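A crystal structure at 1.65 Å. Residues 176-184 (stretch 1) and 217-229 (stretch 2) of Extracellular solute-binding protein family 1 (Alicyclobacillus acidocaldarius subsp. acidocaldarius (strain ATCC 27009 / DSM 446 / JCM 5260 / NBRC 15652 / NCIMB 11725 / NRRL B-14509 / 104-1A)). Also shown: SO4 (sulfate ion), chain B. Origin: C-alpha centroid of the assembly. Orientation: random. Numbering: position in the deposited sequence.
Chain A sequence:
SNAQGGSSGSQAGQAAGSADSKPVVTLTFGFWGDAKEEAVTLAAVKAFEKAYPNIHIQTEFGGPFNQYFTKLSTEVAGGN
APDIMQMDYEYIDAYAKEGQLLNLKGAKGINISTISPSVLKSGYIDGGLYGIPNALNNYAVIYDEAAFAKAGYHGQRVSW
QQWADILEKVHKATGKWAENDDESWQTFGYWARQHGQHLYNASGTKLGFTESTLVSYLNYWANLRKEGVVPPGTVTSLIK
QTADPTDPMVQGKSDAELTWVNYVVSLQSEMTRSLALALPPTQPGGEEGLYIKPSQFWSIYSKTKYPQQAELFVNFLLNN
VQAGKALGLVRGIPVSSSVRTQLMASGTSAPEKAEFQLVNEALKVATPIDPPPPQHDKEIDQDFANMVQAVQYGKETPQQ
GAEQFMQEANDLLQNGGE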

ATOM      1  N   LYS A 176     -20.217  22.076  -4.436  1.00 15.43           N
ATOM      2  CA  LYS A 176     -18.880  21.869  -3.909  1.00 13.99           C
ATOM      3  C   LYS A 176     -18.119  20.988  -4.886  1.00 12.06           C
ATOM      4  O   LYS A 176     -18.707  20.414  -5.810  1.00 13.30           O
ATOM      5  CB  LYS A 176     -18.951  21.187  -2.546  1.00 15.70           C
ATOM      6  CG  LYS A 176     -19.575  22.044  -1.458  1.00 19.44           C
ATOM      7  CD  LYS A 176     -19.451  21.368  -0.114  1.00 23.22           C
ATOM      8  CE  LYS A 176     -20.167  22.152   0.984  1.00 28.66           C
ATOM      9  NZ  LYS A 176     -20.320  21.372   2.254  1.00 32.98           N
ATOM     10  N   TRP A 177     -16.814  20.869  -4.689  1.00 11.03           N
ATOM     11  CA  TRP A 177     -16.025  19.934  -5.488  1.00  9.39           C
ATOM     12  C   TRP A 177     -16.451  18.533  -5.118  1.00  9.37           C
ATOM     13  O   TRP A 177     -16.603  18.233  -3.940  1.00  9.44           O
ATOM     14  CB  TRP A 177     -14.534  20.134  -5.275  1.00  9.48           C
ATOM     15  CG  TRP A 177     -14.086  21.494  -5.688  1.00  9.62           C
ATOM     16  CD1 TRP A 177     -14.318  22.096  -6.884  1.00 10.31           C
ATOM     17  CD2 TRP A 177     -13.315  22.427  -4.913  1.00 10.14           C
ATOM     18  NE1 TRP A 177     -13.754  23.350  -6.908  1.00 11.48           N
ATOM     19  CE2 TRP A 177     -13.141  23.582  -5.708  1.00 11.23           C
ATOM     20  CE3 TRP A 177     -12.765  22.404  -3.630  1.00 11.29           C
ATOM     21  CZ2 TRP A 177     -12.433  24.701  -5.257  1.00 13.22           C
ATOM     22  CZ3 TRP A 177     -12.062  23.525  -3.181  1.00 12.21           C
ATOM     23  CH2 TRP A 177     -11.908  24.649  -3.991  1.00 13.01           C
ATOM     24  N   ALA A 178     -16.667  17.686  -6.122  1.00  8.33           N
ATOM     25  CA  ALA A 178     -17.134  16.331  -5.866  1.00  8.88           C
ATOM     26  C   ALA A 178     -15.986  15.408  -5.442  1.00  8.93           C
ATOM     27  O   ALA A 178     -16.207  14.456  -4.705  1.00  8.94           O
ATOM     28  CB  ALA A 178     -17.851  15.760  -7.081  1.00  9.08           C
ATOM     29  N   GLU A 179     -14.782  15.692  -5.933  1.00  8.17           N
ATOM     30  CA  GLU A 179     -13.576  14.963  -5.538  1.00  7.79           C
ATOM     31  C   GLU A 179     -12.384  15.889  -5.611  1.00  7.11           C
ATOM     32  O   GLU A 179     -12.413  16.878  -6.320  1.00  7.41           O
ATOM     33  CB  GLU A 179     -13.342  13.765  -6.479  1.00  8.83           C
ATOM     34  CG  GLU A 179     -12.210  12.818  -6.056  1.00 10.40           C
ATOM     35  CD  GLU A 179     -11.918  11.728  -7.081  1.00 11.94           C
ATOM     36  OE1 GLU A 179     -12.814  11.398  -7.861  1.00 13.13           O
ATOM     37  OE2 GLU A 179     -10.793  11.174  -7.097  1.00 13.55           O
ATOM     38  N   ASN A 180     -11.334  15.546  -4.879  1.00  6.93           N
ATOM     39  CA  ASN A 180     -10.034  16.182  -5.044  1.00  6.76           C
ATOM     40  C   ASN A 180      -9.483  15.867  -6.430  1.00  7.37           C
ATOM     41  O   ASN A 180      -9.892  14.896  -7.073  1.00  8.10           O
ATOM     42  CB  ASN A 180      -9.058  15.656  -4.005  1.00  7.10           C
ATOM     43  CG  ASN A 180      -9.355  16.123  -2.593  1.00  7.99           C
ATOM     44  OD1 ASN A 180     -10.401  16.719  -2.280  1.00  9.15           O
ATOM     45  ND2 ASN A 180      -8.427  15.820  -1.710  1.00  9.24           N
ATOM     46  N   ASP A 181      -8.530  16.670  -6.885  1.00  7.84           N
ATOM     47  CA  ASP A 181      -7.822  16.375  -8.120  1.00  8.33           C
ATOM     48  C   ASP A 181      -6.710  15.411  -7.722  1.00  9.96           C
ATOM     49  O   ASP A 181      -5.647  15.828  -7.266  1.00 12.27           O
ATOM     50  CB  ASP A 181      -7.287  17.665  -8.742  1.00  8.41           C
ATOM     51  CG  ASP A 181      -6.620  17.443 -10.084  1.00  9.82           C
ATOM     52  OD1 ASP A 181      -6.277  16.268 -10.389  1.00 10.73           O
ATOM     53  OD2 ASP A 181      -6.430  18.450 -10.827  1.00 10.29           O
ATOM     54  N   ASP A 182      -6.980  14.114  -7.885  1.00 11.01           N
ATOM     55  CA  ASP A 182      -6.155  13.062  -7.295  1.00 10.75           C
ATOM     56  C   ASP A 182      -5.115  12.540  -8.276  1.00 11.36           C
ATOM     57  O   ASP A 182      -4.999  11.335  -8.531  1.00 15.17           O
ATOM     58  CB  ASP A 182      -7.056  11.955  -6.748  1.00 11.10           C
ATOM     59  CG  ASP A 182      -7.791  12.390  -5.511  1.00 11.70           C
ATOM     60  OD1 ASP A 182      -7.129  12.940  -4.614  1.00 13.79           O
ATOM     61  OD2 ASP A 182      -9.027  12.195  -5.415  1.00 11.36           O
ATOM     62  N   GLU A 183      -4.357  13.477  -8.821  1.00  9.49           N
ATOM     63  CA  GLU A 183      -3.250  13.160  -9.700  1.00  9.24           C
ATOM     64  C   GLU A 183      -1.941  13.103  -8.925  1.00  9.61           C
ATOM     65  O   GLU A 183      -1.546  14.055  -8.255  1.00 11.55           O
ATOM     66  CB  GLU A 183      -3.130  14.172 -10.819  1.00  9.39           C
ATOM     67  CG  GLU A 183      -4.262  14.087 -11.834  1.00  9.79           C
ATOM     68  CD  GLU A 183      -4.243  15.261 -12.791  1.00 10.29           C
ATOM     69  OE1 GLU A 183      -4.843  16.310 -12.458  1.00  9.71           O
ATOM     70  OE2 GLU A 183      -3.628  15.136 -13.875  1.00 11.35           O
ATOM     71  N   SER A 184      -1.271  11.982  -9.072  1.00  9.66           N
ATOM     72  CA  SER A 184       0.017  11.736  -8.457  1.00  9.71           C
ATOM     73  C   SER A 184       0.665  10.631  -9.253  1.00  8.99           C
ATOM     74  O   SER A 184      -0.001   9.915 -10.017  1.00  8.48           O
ATOM     75  CB  SER A 184      -0.141  11.289  -7.001  1.00 11.23           C
ATOM     76  OG  SER A 184      -0.718   9.987  -6.911  1.00 12.56           O
ATOM     77  N   TYR A 217      -4.729  10.188 -19.200  1.00  8.02           N
ATOM     78  CA  TYR A 217      -4.899  10.411 -17.757  1.00  7.47           C
ATOM     79  C   TYR A 217      -4.980  11.897 -17.457  1.00  7.49           C
ATOM     80  O   TYR A 217      -5.892  12.372 -16.767  1.00  7.32           O
ATOM     81  CB  TYR A 217      -3.717   9.786 -17.040  1.00  7.39           C
ATOM     82  CG  TYR A 217      -3.527  10.075 -15.576  1.00  7.88           C
ATOM     83  CD1 TYR A 217      -4.128   9.297 -14.608  1.00  8.11           C
ATOM     84  CD2 TYR A 217      -2.659  11.062 -15.162  1.00  8.39           C
ATOM     85  CE1 TYR A 217      -3.905   9.516 -13.259  1.00  8.46           C
ATOM     86  CE2 TYR A 217      -2.424  11.293 -13.824  1.00  8.96           C
ATOM     87  CZ  TYR A 217      -3.049  10.509 -12.876  1.00  8.23           C
ATOM     88  OH  TYR A 217      -2.787  10.718 -11.553  1.00 10.09           O
ATOM     89  N   LEU A 218      -4.033  12.649 -17.987  1.00  7.58           N
ATOM     90  CA  LEU A 218      -4.027  14.089 -17.745  1.00  8.52           C
ATOM     91  C   LEU A 218      -5.301  14.763 -18.270  1.00  7.97           C
ATOM     92  O   LEU A 218      -5.851  15.650 -17.618  1.00  8.40           O
ATOM     93  CB  LEU A 218      -2.792  14.727 -18.362  1.00  9.27           C
ATOM     94  CG  LEU A 218      -1.444  14.319 -17.767  1.00 10.90           C
ATOM     95  CD1 LEU A 218      -0.354  14.899 -18.645  1.00 12.23           C
ATOM     96  CD2 LEU A 218      -1.275  14.755 -16.322  1.00 12.48           C
ATOM     97  N   ASN A 219      -5.764  14.335 -19.443  1.00  7.89           N
ATOM     98  CA  ASN A 219      -6.985  14.886 -20.037  1.00  8.91           C
ATOM     99  C   ASN A 219      -8.215  14.576 -19.240  1.00  8.38           C
ATOM    100  O   ASN A 219      -9.128  15.406 -19.168  1.00  9.45           O
ATOM    101  CB  ASN A 219      -7.178  14.386 -21.461  1.00  9.14           C
ATOM    102  CG  ASN A 219      -6.388  15.196 -22.466  1.00 11.52           C
ATOM    103  OD1 ASN A 219      -6.110  16.370 -22.238  1.00 14.65           O
ATOM    104  ND2 ASN A 219      -6.036  14.578 -23.589  1.00 12.21           N
ATOM    105  N   TYR A 220      -8.252  13.385 -18.644  1.00  8.21           N
ATOM    106  CA  TYR A 220      -9.377  12.994 -17.811  1.00  8.45           C
ATOM    107  C   TYR A 220      -9.564  13.997 -16.688  1.00  7.88           C
ATOM    108  O   TYR A 220     -10.650  14.537 -16.507  1.00  8.06           O
ATOM    109  CB  TYR A 220      -9.161  11.599 -17.231  1.00  8.59           C
ATOM    110  CG  TYR A 220     -10.267  11.146 -16.310  1.00  8.58           C
ATOM    111  CD1 TYR A 220     -11.445  10.635 -16.825  1.00  8.18           C
ATOM    112  CD2 TYR A 220     -10.139  11.244 -14.923  1.00  8.51           C
ATOM    113  CE1 TYR A 220     -12.467  10.230 -15.997  1.00  9.01           C
ATOM    114  CE2 TYR A 220     -11.157  10.823 -14.084  1.00  8.61           C
ATOM    115  CZ  TYR A 220     -12.321  10.314 -14.630  1.00  8.03           C
ATOM    116  OH  TYR A 220     -13.342   9.892 -13.815  1.00  8.13           O
ATOM    117  N   TRP A 221      -8.488  14.276 -15.963  1.00  8.09           N
ATOM    118  CA  TRP A 221      -8.573  15.225 -14.846  1.00  7.93           C
ATOM    119  C   TRP A 221      -8.748  16.661 -15.327  1.00  8.53           C
ATOM    120  O   TRP A 221      -9.475  17.431 -14.701  1.00  8.43           O
ATOM    121  CB  TRP A 221      -7.361  15.100 -13.926  1.00  8.67           C
ATOM    122  CG  TRP A 221      -7.306  13.751 -13.273  1.00  7.93           C
ATOM    123  CD1 TRP A 221      -6.561  12.680 -13.670  1.00  8.19           C
ATOM    124  CD2 TRP A 221      -8.072  13.312 -12.148  1.00  9.26           C
ATOM    125  NE1 TRP A 221      -6.811  11.602 -12.854  1.00  9.83           N
ATOM    126  CE2 TRP A 221      -7.726  11.972 -11.904  1.00  9.61           C
ATOM    127  CE3 TRP A 221      -9.009  13.934 -11.309  1.00  9.83           C
ATOM    128  CZ2 TRP A 221      -8.282  11.235 -10.862  1.00 10.52           C
ATOM    129  CZ3 TRP A 221      -9.566  13.200 -10.276  1.00 10.08           C
ATOM    130  CH2 TRP A 221      -9.194  11.871 -10.059  1.00 10.37           C
ATOM    131  N   ALA A 222      -8.109  17.012 -16.446  1.00  8.81           N
ATOM    132  CA  ALA A 222      -8.271  18.358 -17.000  1.00  9.69           C
ATOM    133  C   ALA A 222      -9.735  18.648 -17.337  1.00 10.33           C
ATOM    134  O   ALA A 222     -10.218  19.750 -17.087  1.00 10.62           O
ATOM    135  CB  ALA A 222      -7.390  18.559 -18.212  1.00 10.13           C
ATOM    136  N   ASN A 223     -10.445  17.649 -17.865  1.00  9.98           N
ATOM    137  CA  ASN A 223     -11.862  17.832 -18.173  1.00 11.41           C
ATOM    138  C   ASN A 223     -12.680  18.064 -16.900  1.00 11.96           C
ATOM    139  O   ASN A 223     -13.559  18.928 -16.872  1.00 14.66           O
ATOM    140  CB  ASN A 223     -12.397  16.683 -19.006  1.00 12.98           C
ATOM    141  CG  ASN A 223     -11.927  16.739 -20.456  1.00 15.86           C
ATOM    142  OD1 ASN A 223     -11.549  17.792 -20.977  1.00 20.69           O
ATOM    143  ND2 ASN A 223     -11.955  15.607 -21.113  1.00 21.05           N
ATOM    144  N   LEU A 224     -12.358  17.343 -15.835  1.00 11.23           N
ATOM    145  CA  LEU A 224     -13.050  17.546 -14.562  1.00 11.25           C
ATOM    146  C   LEU A 224     -12.758  18.939 -13.986  1.00 10.42           C
ATOM    147  O   LEU A 224     -13.646  19.578 -13.433  1.00 11.46           O
ATOM    148  CB  LEU A 224     -12.669  16.464 -13.554  1.00 12.02           C
ATOM    149  CG  LEU A 224     -13.090  15.036 -13.894  1.00 12.64           C
ATOM    150  CD1 LEU A 224     -12.479  14.063 -12.910  1.00 12.60           C
ATOM    151  CD2 LEU A 224     -14.605  14.934 -13.903  1.00 13.66           C
ATOM    152  N   ARG A 225     -11.526  19.410 -14.131  1.00  9.65           N
ATOM    153  CA  ARG A 225     -11.183  20.768 -13.681  1.00 10.12           C
ATOM    154  C   ARG A 225     -11.975  21.825 -14.454  1.00 11.51           C
ATOM    155  O   ARG A 225     -12.515  22.754 -13.860  1.00 13.71           O
ATOM    156  CB  ARG A 225      -9.693  21.056 -13.855  1.00 10.74           C
ATOM    157  CG  ARG A 225      -8.823  20.452 -12.785  1.00 10.19           C
ATOM    158  CD  ARG A 225      -7.442  21.072 -12.766  1.00 10.20           C
ATOM    159  NE  ARG A 225      -6.731  20.888 -14.017  1.00 10.00           N
ATOM    160  CZ  ARG A 225      -6.089  19.781 -14.387  1.00 10.38           C
ATOM    161  NH1 ARG A 225      -6.069  18.703 -13.620  1.00  9.97           N
ATOM    162  NH2 ARG A 225      -5.467  19.756 -15.555  1.00  9.56           N
ATOM    163  N   LYS A 226     -12.011  21.671 -15.778  1.00 13.09           N
ATOM    164  CA  LYS A 226     -12.724  22.587 -16.685  1.00 15.82           C
ATOM    165  C   LYS A 226     -14.186  22.772 -16.273  1.00 16.82           C
ATOM    166  O   LYS A 226     -14.728  23.883 -16.346  1.00 19.81           O
ATOM    167  CB  LYS A 226     -12.642  22.059 -18.128  1.00 19.00           C
ATOM    168  CG  LYS A 226     -13.451  22.837 -19.158  1.00 22.66           C
ATOM    169  CD  LYS A 226     -13.065  22.469 -20.589  1.00 25.60           C
ATOM    170  CE  LYS A 226     -13.534  21.068 -20.965  1.00 28.67           C
ATOM    171  NZ  LYS A 226     -13.367  20.748 -22.415  1.00 30.76           N
ATOM    172  N   GLU A 227     -14.809  21.679 -15.846  1.00 17.99           N
ATOM    173  CA  GLU A 227     -16.210  21.669 -15.431  1.00 20.21           C
ATOM    174  C   GLU A 227     -16.409  22.089 -13.966  1.00 18.50           C
ATOM    175  O   GLU A 227     -17.548  22.162 -13.503  1.00 19.23           O
ATOM    176  CB  GLU A 227     -16.809  20.268 -15.612  1.00 22.77           C
ATOM    177  CG  GLU A 227     -16.510  19.585 -16.946  1.00 28.32           C
ATOM    178  CD  GLU A 227     -17.671  19.553 -17.916  1.00 38.11           C
ATOM    179  OE1 GLU A 227     -18.671  20.282 -17.710  1.00 48.99           O
ATOM    180  OE2 GLU A 227     -17.573  18.792 -18.908  1.00 41.87           O
ATOM    181  N   GLY A 228     -15.325  22.345 -13.235  1.00 16.45           N
ATOM    182  CA  GLY A 228     -15.417  22.799 -11.848  1.00 15.23           C
ATOM    183  C   GLY A 228     -15.753  21.700 -10.852  1.00 13.63           C
ATOM    184  O   GLY A 228     -16.128  21.967  -9.719  1.00 14.80           O
ATOM    185  N   VAL A 229     -15.564  20.456 -11.265  1.00 10.74           N
ATOM    186  CA  VAL A 229     -15.966  19.303 -10.482  1.00 10.41           C
ATOM    187  C   VAL A 229     -14.874  18.864  -9.486  1.00  9.98           C
ATOM    188  O   VAL A 229     -15.166  18.256  -8.443  1.00  9.34           O
ATOM    189  CB  VAL A 229     -16.345  18.171 -11.453  1.00 12.75           C
ATOM    190  CG1 VAL A 229     -16.620  16.907 -10.714  1.00 14.32           C
ATOM    191  CG2 VAL A 229     -17.560  18.600 -12.270  1.00 14.41           C
TER
HETATM  192  S   SO4 B 501      -0.284   8.941  -3.470  0.50 21.07           S
HETATM  193  O1  SO4 B 501       0.550  10.024  -4.026  0.50 18.09           O
HETATM  194  O2  SO4 B 501       0.516   7.708  -3.253  0.50 17.34           O
HETATM  195  O3  SO4 B 501      -0.812   9.363  -2.157  0.50 19.69           O
HETATM  196  O4  SO4 B 501      -1.406   8.690  -4.396  0.50 16.14           O
HETATM  197  O   HOH W   1      -4.470  17.059 -15.680  1.00  9.84           O

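An irregular segment, residues 176-184, lies along the last turns of a helix that ends at Lys-226, and the two bury 570 Å² between them. Trp-221 and Glu-183 account for the largest shares. Trp-221 directs its CA-to-CB bond toward the segment, and with chi1 near -64° its indole touches residues 179 to 183. One face of the ring receives the aliphatic part of Glu-183: Glu-183 CG sits 3.5 Å from the centroid of the five-membered ring of Trp-221, 22° off its normal, a CH-pi contact. Over the same face of the indole, Asp-182 N lies 3.6 Å from Trp-221 CZ3, while Glu-179 OE2 approaches the edge, 3.4 Å from Trp-221 CH2. A broad, flat side chain suits this position because it can meet several consecutive residues at once.

Glu-183 is long enough to place its CG over the five-membered ring of the indole and still carry its carboxylate to Arg-225. There Arg-225 NH1 forms salt bridges with Asp-181 OD2 at 2.8 Å and Glu-183 OE1 at 2.9 Å, the latter a weak hydrogen bond with an angle of 122°. Both acids meet the guanidinium near its plane, where its N-H groups point. The carboxylates are themselves crowded, with Asp-181 OD1 2.5 Å from Glu-183 OE1. A water extends the network, donating to Glu-183 OE2 and Leu-218 O and accepting from Arg-225 NH2.

Val-229, third in covered area, anchors the other end through its backbone: Ala-178 N donates to Val-229 O at 2.8 Å. The CA-to-CB bond of Val-229 points away, yet Val-229 CG1 still lies 4.0 Å from Ala-178 CB, a small apolar contact in a buried setting. Just before it, Gly-228 adopts a positive phi of 77°, which favours glycine, and closes the helix in a Schellman motif; Gly-228 O lies 3.4 Å from Trp-177 CD1, at the indole edge.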